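Side-chain contacts in beta-Ala-His dipeptidase (PDB 3DLJ), which hydrolyses Xaa-His dipeptides, carnosine and anserine above all, using two zinc ions per subunit: residues L52-M55 against M56-A60; E174-E177 against E178-S181; V278-T281 against E282-N286; I315-H318 against L319-P323. All blocks are in the same frame, centred on the assembly; numbering follows the deposited sequence.

In the fold
The four contacts form two pairs. Contact 1, on helix 46-65, lies against contact 2, the zinc-bearing turn: their centres are 14 Å apart, and Leu52 CD2 comes within 3.2 Å of Gly175 O while Met56 CE packs on Glu174 C at 3.6 Å. Contact 2 holds Glu178, a zinc ligand, and Glu177, the probable proton acceptor. Contacts 3 and 4 lie away from the annotated sites, their centres 12 Å apart. Arg321 of contact 4 joins them through a salt bridge from NE to Glu284 OE2, 2.8 Å, and a probable hydrogen bond from NH2 to Val278 O, 2.7 Å. Contacts 2 and 4 approach no closer than about 17 Å between nearest atoms.

Contact 1. Residues L52-M55 against M56-A60; sequences LFRM and MAVAA
Met56 N donates to Leu52 O, 3.2 Å away, the first of four consecutive i to i+4 bonds that mark this stretch as regular alpha-helix within helix 46-65. Ala57 N follows onto Phe53 O at 3.1 Å. Val58 N reaches Arg54 O at 2.8 Å, the shortest of the four, and Ala59 N meets Met55 O at 3.0 Å. One step further, Ala60 N takes Met56 O, and Val58 O accepts from the Thr62 hydroxyl, OG1. These bonds satisfy the amides of 56-60 and the carbonyls of 52-56, consistent with an apolar flank that is largely buried. There Met55 runs with CG opposite the backbone N (chi1 -173°) and then bends twice, a course that swings CE back across Val58 to touch CB at 4.1 Å. Trp34 of helix 24-35 packs on Met55, Val58 and Ala59 together, while Ile92 of strand 91-96 meets Ala59 and Ala60, joining the helix to the six-stranded sheet. Leu52 and Met56 face the catalytic centre instead; the Leu52 side chain lies about 4 Å from that of Asp112, an active-site residue by similarity. The charged group of this stretch is on the exposed side, where Arg54 NH1 forms a salt bridge with Glu51 OE1 one turn back. Carbonyl oxygens also carry carbon neighbours: Met56 CG rests 3.4 Å from Leu52 O, and Val58 CG2 3.3 Å from Arg54 O.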
loop_
_atom_site.group_PDB
_atom_site.type_symbol
_atom_site.label_atom_id
_atom_site.label_comp_id
_atom_site.label_asym_id
_atom_site.label_seq_id
_atom_site.Cartn_x
_atom_site.Cartn_y
_atom_site.Cartn_z
ATOM N N LEU A 52 -1.678 -17.604 6.895
ATOM C CA LEU A 52 -2.582 -16.598 6.384
ATOM C C LEU A 52 -4.037 -16.951 6.671
ATOM O O LEU A 52 -4.818 -16.076 7.002
ATOM C CB LEU A 52 -2.312 -16.397 4.897
ATOM C CG LEU A 52 -3.014 -15.314 4.099
ATOM C CD1 LEU A 52 -3.133 -13.942 4.823
ATOM C CD2 LEU A 52 -2.291 -15.208 2.754
ATOM N N PHE A 53 -4.393 -18.234 6.552
ATOM C CA PHE A 53 -5.746 -18.712 6.867
ATOM C C PHE A 53 -6.043 -18.593 8.358
ATOM O O PHE A 53 -7.176 -18.305 8.745
ATOM C CB PHE A 53 -5.920 -20.183 6.447
ATOM C CG PHE A 53 -6.442 -20.371 5.037
ATOM C CD1 PHE A 53 -5.603 -20.212 3.940
ATOM C CD2 PHE A 53 -7.774 -20.727 4.823
ATOM C CE1 PHE A 53 -6.087 -20.392 2.638
ATOM C CE2 PHE A 53 -8.267 -20.915 3.540
ATOM C CZ PHE A 53 -7.432 -20.748 2.445
ATOM N N ARG A 54 -5.032 -18.851 9.187
ATOM C CA ARG A 54 -5.179 -18.744 10.634
ATOM C C ARG A 54 -5.418 -17.294 11.057
ATOM O O ARG A 54 -6.218 -17.043 11.942
ATOM C CB ARG A 54 -3.960 -19.289 11.355
ATOM C CG ARG A 54 -4.239 -19.500 12.822
ATOM C CD ARG A 54 -3.146 -20.283 13.488
ATOM N NE ARG A 54 -1.924 -19.495 13.545
ATOM C CZ ARG A 54 -1.594 -18.689 14.543
ATOM N NH1 ARG A 54 -0.447 -18.034 14.469
ATOM N NH2 ARG A 54 -2.396 -18.528 15.607
ATOM N N MET A 55 -4.722 -16.368 10.396
ATOM C CA MET A 55 -4.906 -14.926 10.551
ATOM C C MET A 55 -6.351 -14.487 10.296
ATOM O O MET A 55 -6.951 -13.800 11.118
ATOM C CB MET A 55 -3.943 -14.162 9.611
ATOM C CG MET A 55 -3.908 -12.625 9.791
ATOM S SD MET A 55 -3.216 -12.010 11.345
ATOM C CE MET A 55 -4.694 -11.935 12.425
ATOM N N MET A 56 -6.902 -14.868 9.145
ATOM C CA MET A 56 -8.295 -14.571 8.824
ATOM C C MET A 56 -9.232 -15.154 9.867
ATOM O O MET A 56 -10.230 -14.528 10.213
ATOM C CB MET A 56 -8.647 -15.071 7.419
ATOM C CG MET A 56 -7.713 -14.494 6.324
ATOM S SD MET A 56 -7.474 -12.714 6.496
ATOM C CE MET A 56 -9.063 -12.104 5.929
ATOM N N ALA A 57 -8.911 -16.346 10.379
ATOM C CA ALA A 57 -9.721 -16.986 11.428
ATOM C C ALA A 57 -9.653 -16.253 12.771
ATOM O O ALA A 57 -10.670 -16.103 13.466
ATOM C CB ALA A 57 -9.312 -18.456 11.581
ATOM N N VAL A 58 -8.460 -15.783 13.129
ATOM C CA VAL A 58 -8.259 -14.988 14.351
ATOM C C VAL A 58 -9.035 -13.649 14.308
ATOM O O VAL A 58 -9.678 -13.253 15.302
ATOM C CB VAL A 58 -6.747 -14.749 14.625
ATOM C CG1 VAL A 58 -6.528 -13.649 15.706
ATOM C CG2 VAL A 58 -6.074 -16.057 15.041
ATOM N N ALA A 59 -8.971 -12.982 13.151
ATOM C CA ALA A 59 -9.756 -11.773 12.864
ATOM C C ALA A 59 -11.282 -12.005 12.845
ATOM O O ALA A 59 -12.033 -11.196 13.385
ATOM C CB ALA A 59 -9.291 -11.137 11.547
ATOM N N ALA A 60 -11.736 -13.098 12.224
ATOM C CA ALA A 60 -13.168 -13.446 12.212
ATOM C C ALA A 60 -13.668 -13.629 13.623
ATOM O O ALA A 60 -14.778 -13.197 13.952
ATOM C CB ALA A 60 -13.412 -14.715 11.424
#

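Contact 2. Residues E174-E177 against E178-S181; sequences EGME and EAGS. With ZN (zinc ion), chain C.
Glu177, by similarity the proton acceptor, and the zinc ligand Glu178 are adjacent acids at the M20 dinuclear zinc centre, on a tight loop following strand 168-174. Their carboxylates stand nearly perpendicular, planes 82° apart, with Glu177 OE2 3.3 Å from Glu178 CD. Glu178 CG lies beside its own backbone N (chi1 -54°), and a bend at the next bond lets OE1 bind the zinc ion at 2.1 Å; Asp143 and His456 also bind it. Glu178 OE2 reaches the same zinc ion at a longer 2.7 Å and accepts from Gln114 NE2; together these restrain the rotation of the carboxylate. Glu177 has CG anti to the backbone N (chi1 -167°) and then bends, bringing its carboxylate near the second zinc ion. At the other end of the loop, Glu174 OE2 takes Ser181 OG through its syn lone pair at 2.7 Å and also bonds to Tyr108 OH. A leucine in place of Glu174 would probably leave both hydroxyls without this acceptor and free the Ser181 end of the loop to shift. Met176 CE touches Ala179 CB at 3.9 Å. Met176 O is gripped from opposite faces of its carbonyl plane, by Ala179 N at 3.2 Å and Ser181 N at 2.8 Å.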
loop_
_atom_site.group_PDB
_atom_site.type_symbol
_atom_site.label_atom_id
_atom_site.label_comp_id
_atom_site.label_asym_id
_atom_site.label_seq_id
_atom_site.Cartn_x
_atom_site.Cartn_y
_atom_site.Cartn_z
ATOM N N GLU A 174 -9.544 -8.653 3.697
ATOM C CA GLU A 174 -9.002 -9.711 2.839
ATOM C C GLU A 174 -7.611 -10.137 3.284
ATOM O O GLU A 174 -6.975 -9.479 4.139
ATOM C CB GLU A 174 -8.970 -9.261 1.373
ATOM C CG GLU A 174 -7.976 -8.142 1.053
ATOM C CD GLU A 174 -7.565 -8.115 -0.418
ATOM O OE1 GLU A 174 -7.623 -9.172 -1.079
ATOM O OE2 GLU A 174 -7.170 -7.038 -0.913
ATOM N N GLY A 175 -7.148 -11.239 2.696
ATOM C CA GLY A 175 -5.827 -11.756 2.967
ATOM C C GLY A 175 -4.913 -11.881 1.753
ATOM O O GLY A 175 -3.967 -12.670 1.786
ATOM N N MET A 176 -5.177 -11.119 0.694
ATOM C CA MET A 176 -4.363 -11.191 -0.536
ATOM C C MET A 176 -3.980 -9.846 -1.159
ATOM O O MET A 176 -3.727 -9.779 -2.367
ATOM C CB MET A 176 -5.060 -12.058 -1.611
ATOM C CG MET A 176 -5.225 -13.526 -1.259
ATOM S SD MET A 176 -3.671 -14.459 -1.199
ATOM C CE MET A 176 -3.272 -14.523 -2.955
ATOM N N GLU A 177 -3.934 -8.777 -0.366
ATOM C CA GLU A 177 -3.683 -7.435 -0.910
ATOM C C GLU A 177 -2.287 -7.282 -1.500
ATOM O O GLU A 177 -2.114 -6.637 -2.537
ATOM C CB GLU A 177 -3.921 -6.381 0.160
ATOM C CG GLU A 177 -3.999 -4.935 -0.340
ATOM C CD GLU A 177 -2.634 -4.288 -0.490
ATOM O OE1 GLU A 177 -2.544 -3.310 -1.251
ATOM O OE2 GLU A 177 -1.648 -4.766 0.125
ATOM N N GLU A 178 -1.295 -7.867 -0.824
ATOM C CA GLU A 178 0.102 -7.848 -1.274
ATOM C C GLU A 178 0.373 -8.747 -2.493
ATOM O O GLU A 178 1.468 -8.724 -3.059
ATOM C CB GLU A 178 1.038 -8.238 -0.130
ATOM C CG GLU A 178 0.866 -7.409 1.133
ATOM C CD GLU A 178 1.351 -5.986 0.978
ATOM O OE1 GLU A 178 1.281 -5.252 1.974
ATOM O OE2 GLU A 178 1.834 -5.595 -0.121
ATOM N N ALA A 179 -0.619 -9.543 -2.872
ATOM C CA ALA A 179 -0.534 -10.387 -4.045
ATOM C C ALA A 179 -1.705 -10.109 -5.007
ATOM O O ALA A 179 -2.344 -11.037 -5.494
ATOM C CB ALA A 179 -0.500 -11.853 -3.612
ATOM N N GLY A 180 -1.988 -8.830 -5.258
ATOM C CA GLY A 180 -2.965 -8.422 -6.280
ATOM C C GLY A 180 -4.454 -8.614 -5.980
ATOM O O GLY A 180 -5.284 -8.588 -6.898
ATOM N N SER A 181 -4.803 -8.792 -4.699
ATOM C CA SER A 181 -6.205 -8.991 -4.276
ATOM C C SER A 181 -6.962 -10.050 -5.095
ATOM O O SER A 181 -8.107 -9.837 -5.504
ATOM C CB SER A 181 -6.959 -7.655 -4.256
ATOM O OG SER A 181 -6.297 -6.730 -3.404
HETATM ZN ZN ZN C . 1.613 -3.319 1.314
#

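Contact 3. Residues V278-T281 against E282-N286; sequences VPLT and EEEIN
Over one face of the Glu284 carboxylate stands a methyl group, Leu280 CD1, 3.7 Å from CD and 3.6 Å from OE1. The carboxylate reaches that position on a fully extended chain, CG turned opposite the backbone N (chi1 -170°), which carries it back to the preceding loop at about a right angle to Leu280. Its OE2 is engaged by Arg321, which also holds Val278 O, so the acid and the loop share one guanidinium. Leu280 also meets Ile285, at the next position of the helix: CG lies 3.7 Å from Ile285 CG1, again with the side chains crossing nearly perpendicularly. Thr281, next in the chain after Leu280, is the N-cap of helix 282-289. Its OG1, set between the backbone N and the carbonyl carbon (chi1 60°), accepts from Glu284 N at 3.3 Å, a weak capping bond, and touches Glu284 CB at 3.5 Å. The first regular helical bond runs from Ile285 N to Thr281 O, 2.9 Å. Ile285 folds over this same carbonyl, CG1 at 3.3 Å from Thr281 O. Met317 of helix 312-320 packs against both Leu280 and Ile285, joining the start of one helix to the flank of the other.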
loop_
_atom_site.group_PDB
_atom_site.type_symbol
_atom_site.label_atom_id
_atom_site.label_comp_id
_atom_site.label_asym_id
_atom_site.label_seq_id
_atom_site.Cartn_x
_atom_site.Cartn_y
_atom_site.Cartn_z
ATOM N N VAL A 278 -1.006 16.321 -17.240
ATOM C CA VAL A 278 -1.708 17.624 -17.233
ATOM C C VAL A 278 -0.731 18.779 -16.988
ATOM O O VAL A 278 0.189 18.641 -16.167
ATOM C CB VAL A 278 -2.918 17.729 -16.254
ATOM C CG1 VAL A 278 -4.017 16.771 -16.662
ATOM C CG2 VAL A 278 -2.511 17.511 -14.835
ATOM N N PRO A 279 -0.934 19.910 -17.694
ATOM C CA PRO A 279 -0.063 21.069 -17.507
ATOM C C PRO A 279 -0.154 21.608 -16.085
ATOM O O PRO A 279 -1.249 21.703 -15.532
ATOM C CB PRO A 279 -0.627 22.113 -18.497
ATOM C CG PRO A 279 -1.436 21.347 -19.467
ATOM C CD PRO A 279 -1.993 20.179 -18.690
ATOM N N LEU A 280 0.997 21.925 -15.501
ATOM C CA LEU A 280 1.053 22.630 -14.228
ATOM C C LEU A 280 0.478 24.035 -14.387
ATOM O O LEU A 280 0.868 24.761 -15.321
ATOM C CB LEU A 280 2.496 22.698 -13.719
ATOM C CG LEU A 280 2.712 23.253 -12.311
ATOM C CD1 LEU A 280 1.825 22.567 -11.280
ATOM C CD2 LEU A 280 4.183 23.152 -11.927
ATOM N N THR A 281 -0.470 24.395 -13.508
ATOM C CA THR A 281 -1.085 25.736 -13.494
ATOM C C THR A 281 -0.718 26.497 -12.223
ATOM O O THR A 281 -0.274 25.912 -11.242
ATOM C CB THR A 281 -2.647 25.710 -13.611
ATOM O OG1 THR A 281 -3.233 24.981 -12.523
ATOM C CG2 THR A 281 -3.099 25.104 -14.933
ATOM N N GLU A 282 -0.886 27.815 -12.274
ATOM C CA GLU A 282 -0.828 28.710 -11.111
ATOM C C GLU A 282 -1.648 28.226 -9.893
ATOM O O GLU A 282 -1.143 28.205 -8.775
ATOM C CB GLU A 282 -1.289 30.106 -11.553
ATOM C CG GLU A 282 -2.069 30.930 -10.526
ATOM C CD GLU A 282 -1.178 31.577 -9.475
ATOM O OE1 GLU A 282 -1.591 32.628 -8.922
ATOM O OE2 GLU A 282 -0.072 31.042 -9.204
ATOM N N GLU A 283 -2.908 27.871 -10.134
ATOM C CA GLU A 283 -3.820 27.348 -9.127
ATOM C C GLU A 283 -3.204 26.148 -8.418
ATOM O O GLU A 283 -3.182 26.081 -7.180
ATOM C CB GLU A 283 -5.116 26.891 -9.796
ATOM C CG GLU A 283 -6.353 27.401 -9.118
ATOM C CD GLU A 283 -7.307 26.296 -8.698
ATOM O OE1 GLU A 283 -6.856 25.140 -8.495
ATOM O OE2 GLU A 283 -8.513 26.596 -8.546
ATOM N N GLU A 284 -2.722 25.206 -9.232
ATOM C CA GLU A 284 -2.115 23.972 -8.764
ATOM C C GLU A 284 -0.860 24.242 -7.954
ATOM O O GLU A 284 -0.705 23.700 -6.865
ATOM C CB GLU A 284 -1.800 23.047 -9.925
ATOM C CG GLU A 284 -1.408 21.677 -9.437
ATOM C CD GLU A 284 -1.232 20.675 -10.544
ATOM O OE1 GLU A 284 -1.399 21.058 -11.720
ATOM O OE2 GLU A 284 -0.935 19.498 -10.230
ATOM N N ILE A 285 0.024 25.084 -8.484
ATOM C CA ILE A 285 1.219 25.503 -7.757
ATOM C C ILE A 285 0.854 26.020 -6.346
ATOM O O ILE A 285 1.507 25.682 -5.357
ATOM C CB ILE A 285 2.017 26.557 -8.562
ATOM C CG1 ILE A 285 2.701 25.897 -9.775
ATOM C CG2 ILE A 285 3.087 27.223 -7.687
ATOM C CD1 ILE A 285 3.000 26.855 -10.942
ATOM N N ASN A 286 -0.206 26.816 -6.267
ATOM C CA ASN A 286 -0.655 27.402 -5.004
ATOM C C ASN A 286 -1.061 26.378 -3.939
ATOM O O ASN A 286 -0.715 26.521 -2.773
ATOM C CB ASN A 286 -1.773 28.406 -5.258
ATOM C CG ASN A 286 -1.244 29.772 -5.691
ATOM O OD1 ASN A 286 -0.033 29.996 -5.741
ATOM N ND2 ASN A 286 -2.159 30.698 -5.993
#

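Contact 4. Residues I315-H318 against L319-P323; sequences ILMH and LWRYP
His318 and Tyr322 stack face to face, ring centroids 4.3 Å apart and planes tilted by 26°. The overlap is offset, with Tyr322 CD1 standing over the centre of the imidazole. Met317 supports the phenol from a second direction: CB touches Tyr322 CE1 at 3.7 Å, and the sulfur makes an oblique Met-aromatic contact. Along another side of the helix, Leu316 and Trp320 run side by side; CD2 of the leucine sits over the six-membered ring of the indole in a CH-pi contact, 4.2 Å from its centroid, while Leu316 O lies over another part of the indole face. These groups are positioned by the end of helix 312-320, from which the chain passes into strand 324-331. Met317 O takes both Arg321 N, 2.8 Å, and Tyr322 N, 2.9 Å, so the turn that ends the helix brings the Tyr322 ring against the imidazole of His318. Arg321 CG, set between its own backbone N and carbonyl carbon (chi1 66°), packs on Met317 CB at 3.8 Å. His318 ND1 is bonded to Glu314 O one turn earlier, and Phe309 also stacks on the imidazole. An alanine at His318 is likely to leave both Phe309 and Tyr322 without the ring they stack on and Glu314 O without its side-chain donor. Farther out, Tyr288 of helix 282-289 meets Leu316, Met317, Trp320 and Arg321. The shared carbonyl fixes the backbone at the helix end, while stacking and the ND1 bond restrain the imidazole.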
loop_
_atom_site.group_PDB
_atom_site.type_symbol
_atom_site.label_atom_id
_atom_site.label_comp_id
_atom_site.label_asym_id
_atom_site.label_seq_id
_atom_site.Cartn_x
_atom_site.Cartn_y
_atom_site.Cartn_z
ATOM N N ILE A 315 9.544 18.696 -4.713
ATOM C CA ILE A 315 9.540 17.380 -4.052
ATOM C C ILE A 315 8.158 16.743 -4.078
ATOM O O ILE A 315 8.006 15.587 -4.484
ATOM C CB ILE A 315 10.018 17.466 -2.560
ATOM C CG1 ILE A 315 11.491 17.893 -2.464
ATOM C CG2 ILE A 315 9.694 16.155 -1.791
ATOM C CD1 ILE A 315 12.425 16.907 -3.069
ATOM N N LEU A 316 7.161 17.500 -3.630
ATOM C CA LEU A 316 5.791 16.995 -3.496
ATOM C C LEU A 316 5.135 16.713 -4.839
ATOM O O LEU A 316 4.490 15.666 -5.005
ATOM C CB LEU A 316 4.935 17.962 -2.670
ATOM C CG LEU A 316 5.248 18.028 -1.171
ATOM C CD1 LEU A 316 4.299 18.994 -0.505
ATOM C CD2 LEU A 316 5.141 16.662 -0.542
ATOM N N MET A 317 5.325 17.628 -5.794
ATOM C CA MET A 317 4.838 17.443 -7.156
ATOM C C MET A 317 5.443 16.226 -7.855
ATOM O O MET A 317 4.739 15.506 -8.588
ATOM C CB MET A 317 5.085 18.685 -8.003
ATOM C CG MET A 317 4.229 19.885 -7.634
ATOM S SD MET A 317 4.465 21.181 -8.856
ATOM C CE MET A 317 3.869 22.618 -7.929
ATOM N N HIS A 318 6.733 15.988 -7.636
ATOM C CA HIS A 318 7.368 14.823 -8.252
ATOM C C HIS A 318 6.910 13.476 -7.681
ATOM O O HIS A 318 6.930 12.457 -8.369
ATOM C CB HIS A 318 8.892 14.990 -8.348
ATOM C CG HIS A 318 9.287 15.814 -9.529
ATOM N ND1 HIS A 318 9.316 17.192 -9.498
ATOM C CD2 HIS A 318 9.573 15.460 -10.804
ATOM C CE1 HIS A 318 9.632 17.651 -10.696
ATOM N NE2 HIS A 318 9.788 16.620 -11.508
ATOM N N LEU A 319 6.448 13.529 -6.438
ATOM C CA LEU A 319 5.785 12.433 -5.747
ATOM C C LEU A 319 4.319 12.238 -6.157
ATOM O O LEU A 319 3.831 11.096 -6.242
ATOM C CB LEU A 319 5.822 12.715 -4.236
ATOM C CG LEU A 319 7.124 12.556 -3.457
ATOM C CD1 LEU A 319 6.858 12.651 -1.950
ATOM C CD2 LEU A 319 7.793 11.197 -3.821
ATOM N N TRP A 320 3.616 13.337 -6.404
ATOM C CA TRP A 320 2.164 13.270 -6.523
ATOM C C TRP A 320 1.589 13.433 -7.924
ATOM O O TRP A 320 0.555 12.851 -8.236
ATOM C CB TRP A 320 1.501 14.298 -5.606
ATOM C CG TRP A 320 1.775 14.130 -4.135
ATOM C CD1 TRP A 320 2.341 13.040 -3.499
ATOM C CD2 TRP A 320 1.458 15.071 -3.109
ATOM N NE1 TRP A 320 2.412 13.266 -2.154
ATOM C CE2 TRP A 320 1.880 14.506 -1.883
ATOM C CE3 TRP A 320 0.853 16.351 -3.106
ATOM C CZ2 TRP A 320 1.719 15.171 -0.662
ATOM C CZ3 TRP A 320 0.700 17.014 -1.901
ATOM C CH2 TRP A 320 1.134 16.421 -0.691
ATOM N N ARG A 321 2.241 14.240 -8.745
ATOM C CA ARG A 321 1.621 14.700 -9.994
ATOM C C ARG A 321 2.537 14.665 -11.228
ATOM O O ARG A 321 2.133 15.042 -12.332
ATOM C CB ARG A 321 0.946 16.077 -9.792
ATOM C CG ARG A 321 1.884 17.254 -9.495
ATOM C CD ARG A 321 2.416 17.893 -10.798
ATOM N NE ARG A 321 1.352 18.511 -11.597
ATOM C CZ ARG A 321 1.352 18.609 -12.931
ATOM N NH1 ARG A 321 2.346 18.106 -13.654
ATOM N NH2 ARG A 321 0.347 19.200 -13.559
ATOM N N TYR A 322 3.768 14.199 -11.025
ATOM C CA TYR A 322 4.647 13.849 -12.136
ATOM C C TYR A 322 4.884 12.330 -12.153
ATOM O O TYR A 322 4.903 11.693 -11.106
ATOM C CB TYR A 322 5.974 14.599 -12.052
ATOM C CG TYR A 322 5.903 16.087 -12.346
ATOM C CD1 TYR A 322 6.157 17.018 -11.343
ATOM C CD2 TYR A 322 5.626 16.568 -13.624
ATOM C CE1 TYR A 322 6.134 18.375 -11.586
ATOM C CE2 TYR A 322 5.599 17.922 -13.876
ATOM C CZ TYR A 322 5.847 18.827 -12.846
ATOM O OH TYR A 322 5.830 20.197 -13.068
ATOM N N PRO A 323 5.051 11.737 -13.357
ATOM C CA PRO A 323 5.357 10.313 -13.405
ATOM C C PRO A 323 6.781 10.049 -12.889
ATOM O O PRO A 323 7.604 10.957 -12.837
ATOM C CB PRO A 323 5.243 9.992 -14.905
ATOM C CG PRO A 323 5.541 11.248 -15.576
ATOM C CD PRO A 323 4.988 12.330 -14.705
HETATM O O HOH W 1 8.258 12.415 -10.870
#